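Local coordinates for protein Bug27 (Bordetella pertussis, PDB 2QPQ) that probably serves as a periplasmic solute-binding protein of the Bug family, related to tripartite tricarboxylate transporter receptors, that closes on its ligand like a Venus flytrap, at residues S50-A55 and L85-K90. Numbering follows the deposited sequence.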
ATOM      1  N   SER A  50      10.033   5.831   6.329  1.00 17.99           N
ATOM      2  CA  SER A  50       9.061   4.940   5.664  1.00 17.83           C
ATOM      3  C   SER A  50       8.279   4.041   6.636  1.00 16.79           C
ATOM      4  O   SER A  50       7.853   2.962   6.276  1.00 17.48           O
ATOM      5  CB  SER A  50       9.766   4.100   4.591  1.00 17.49           C
ATOM      6  OG  SER A  50      10.455   4.963   3.690  1.00 19.05           O
ATOM      7  N   GLY A  51       8.093   4.507   7.864  1.00 16.12           N
ATOM      8  CA  GLY A  51       7.321   3.781   8.842  1.00 15.14           C
ATOM      9  C   GLY A  51       8.215   3.077   9.856  1.00 16.49           C
ATOM     10  O   GLY A  51       7.718   2.491  10.814  1.00 17.69           O
ATOM     11  N   ASN A  52       9.524   3.117   9.659  1.00 16.71           N
ATOM     12  CA  ASN A  52      10.433   2.377  10.577  1.00 17.16           C
ATOM     13  C   ASN A  52      10.432   2.941  11.985  1.00 17.82           C
ATOM     14  O   ASN A  52      10.620   2.203  12.977  1.00 17.58           O
ATOM     15  CB  ASN A  52      11.852   2.338   9.999  1.00 17.06           C
ATOM     16  CG  ASN A  52      11.961   1.456   8.794  1.00 17.43           C
ATOM     17  OD1 ASN A  52      11.140   0.564   8.575  1.00 16.93           O
ATOM     18  ND2 ASN A  52      13.006   1.659   8.013  1.00 17.88           N
ATOM     19  N   VAL A  53      10.190   4.250  12.095  1.00 18.13           N
ATOM     20  CA  VAL A  53      10.206   4.876  13.421  1.00 19.12           C
ATOM     21  C   VAL A  53       9.018   4.313  14.184  1.00 17.72           C
ATOM     22  O   VAL A  53       9.169   3.842  15.311  1.00 16.94           O
ATOM     23  CB  VAL A  53      10.193   6.427  13.366  1.00 19.29           C
ATOM     24  CG1 VAL A  53       9.878   7.096  14.764  1.00 19.90           C
ATOM     25  CG2 VAL A  53      11.531   6.962  12.766  1.00 19.77           C
ATOM     26  N   GLY A  54       7.847   4.359  13.561  1.00 16.99           N
ATOM     27  CA  GLY A  54       6.639   3.827  14.196  1.00 16.86           C
ATOM     28  C   GLY A  54       6.760   2.335  14.486  1.00 15.98           C
ATOM     29  O   GLY A  54       6.318   1.879  15.536  1.00 15.99           O
ATOM     30  N   ALA A  55       7.336   1.577  13.546  1.00 15.78           N
ATOM     31  CA  ALA A  55       7.502   0.143  13.730  1.00 15.83           C
ATOM     32  C   ALA A  55       8.409  -0.150  14.941  1.00 17.40           C
ATOM     33  O   ALA A  55       8.066  -0.961  15.791  1.00 17.05           O
ATOM     34  CB  ALA A  55       8.044  -0.548  12.422  1.00 15.29           C
ATOM     35  N   LEU A  85      17.807  -2.432   9.366  1.00 29.94           N
ATOM     36  CA  LEU A  85      16.507  -2.313  10.050  1.00 28.52           C
ATOM     37  C   LEU A  85      16.676  -2.586  11.525  1.00 28.04           C
ATOM     38  O   LEU A  85      17.235  -3.596  11.889  1.00 27.52           O
ATOM     39  CB  LEU A  85      15.544  -3.334   9.451  1.00 28.32           C
ATOM     40  CG  LEU A  85      14.061  -3.050   9.316  1.00 29.18           C
ATOM     41  CD1 LEU A  85      13.857  -1.848   8.473  1.00 25.86           C
ATOM     42  CD2 LEU A  85      13.399  -4.282   8.732  1.00 27.64           C
ATOM     43  N   PRO A  86      16.144  -1.700  12.387  1.00 28.03           N
ATOM     44  CA  PRO A  86      16.334  -1.749  13.837  1.00 28.08           C
ATOM     45  C   PRO A  86      15.398  -2.735  14.585  1.00 27.55           C
ATOM     46  O   PRO A  86      15.211  -2.624  15.812  1.00 29.22           O
ATOM     47  CB  PRO A  86      16.051  -0.309  14.250  1.00 27.74           C
ATOM     48  CG  PRO A  86      14.997   0.154  13.260  1.00 27.81           C
ATOM     49  CD  PRO A  86      15.274  -0.583  11.971  1.00 28.22           C
ATOM     50  N   PHE A  87      14.840  -3.703  13.858  1.00 26.34           N
ATOM     51  CA  PHE A  87      13.940  -4.707  14.425  1.00 24.52           C
ATOM     52  C   PHE A  87      13.902  -5.896  13.481  1.00 22.86           C
ATOM     53  O   PHE A  87      14.399  -5.832  12.353  1.00 22.79           O
ATOM     54  CB  PHE A  87      12.524  -4.156  14.651  1.00 23.49           C
ATOM     55  CG  PHE A  87      11.985  -3.371  13.470  1.00 23.51           C
ATOM     56  CD1 PHE A  87      11.488  -4.037  12.338  1.00 23.03           C
ATOM     57  CD2 PHE A  87      11.994  -1.996  13.485  1.00 21.05           C
ATOM     58  CE1 PHE A  87      10.984  -3.305  11.237  1.00 23.09           C
ATOM     59  CE2 PHE A  87      11.521  -1.266  12.371  1.00 22.18           C
ATOM     60  CZ  PHE A  87      11.036  -1.938  11.259  1.00 22.41           C
ATOM     61  N   ASP A  88      13.316  -6.983  13.945  1.00 22.14           N
ATOM     62  CA  ASP A  88      13.113  -8.163  13.097  1.00 20.86           C
ATOM     63  C   ASP A  88      11.671  -8.047  12.596  1.00 19.99           C
ATOM     64  O   ASP A  88      10.736  -8.200  13.368  1.00 20.11           O
ATOM     65  CB  ASP A  88      13.284  -9.427  13.909  1.00 21.69           C
ATOM     66  CG  ASP A  88      13.134 -10.699  13.072  1.00 22.72           C
ATOM     67  OD1 ASP A  88      12.429 -10.736  12.040  1.00 23.08           O
ATOM     68  OD2 ASP A  88      13.710 -11.717  13.467  1.00 25.81           O
ATOM     69  N   PRO A  89      11.485  -7.780  11.299  1.00 19.59           N
ATOM     70  CA  PRO A  89      10.157  -7.469  10.777  1.00 19.45           C
ATOM     71  C   PRO A  89       9.223  -8.690  10.763  1.00 20.17           C
ATOM     72  O   PRO A  89       7.993  -8.532  10.649  1.00 20.39           O
ATOM     73  CB  PRO A  89      10.444  -7.007   9.332  1.00 19.42           C
ATOM     74  CG  PRO A  89      11.660  -7.842   8.955  1.00 19.44           C
ATOM     75  CD  PRO A  89      12.502  -7.865  10.223  1.00 19.56           C
ATOM     76  N   LYS A  90       9.785  -9.892  10.875  1.00 20.52           N
ATOM     77  CA  LYS A  90       8.959 -11.078  11.077  1.00 21.42           C
ATOM     78  C   LYS A  90       8.733 -11.377  12.573  1.00 22.43           C
ATOM     79  O   LYS A  90       7.593 -11.468  13.009  1.00 24.46           O
ATOM     80  CB  LYS A  90       9.542 -12.276  10.342  1.00 20.99           C
ATOM     81  CG  LYS A  90       9.618 -12.044   8.839  1.00 20.21           C
ATOM     82  CD  LYS A  90       9.950 -13.320   8.138  1.00 21.82           C
ATOM     83  CE  LYS A  90      10.133 -13.095   6.660  1.00 20.65           C
ATOM     84  NZ  LYS A  90      10.673 -14.373   6.041  1.00 21.55           N
TER
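Phe87 reaches from the loop 85-90 to the first turn of the helix that begins at Asn52, and its ring does most of the touching. Its CB points toward the helix. The first torsion (chi1 46°) sets CG between the backbone N and the carbonyl carbon, and the ring runs on from there with its far end against the helix. Pro89 N comes in at the edge beside CD1; further out, Leu85 CG lies over one face near CE1 and CZ, 3.6 Å above the plane and displaced toward the rim. Contact with the helix starts at Phe87 CE2, 3.6 Å from the carbonyl O of Asn52, which meets the ring edge near its plane. CZ, at the tip, presses on the methyl of Ala55, with Ala55 CB 3.5 Å from Phe87 CZ in an oblique apolar contact.

The Asn52 side chain also leans on this end of the ring, its amide plane turned 73° from that of the phenyl group. Methyl CD1 of Leu85 packs against the same Asn52 amide, the two side chains crossing at about a right angle. Gly51 is the N-cap, and the first helical bond, Ala55 N to Gly51 O at 2.9 Å, fixes the turn that presents Asn52 and Ala55. Asp88 OD1 accepts from Lys90 N in an Asx turn.

The loop thus packs on the N-terminal turn of helix 52-59 in one alpha/beta lobe of a Venus-flytrap binding protein. Phe93, at the start of strand 93-109, adds an edge-to-face partner for Phe87. Helix 74-81 touches Asn52 through Asn78 and Leu85 through Pro79, while Lys90 forms a salt bridge with Asp287, tying the loop between helix 74-81 and strand 93-109 to helix 275-296.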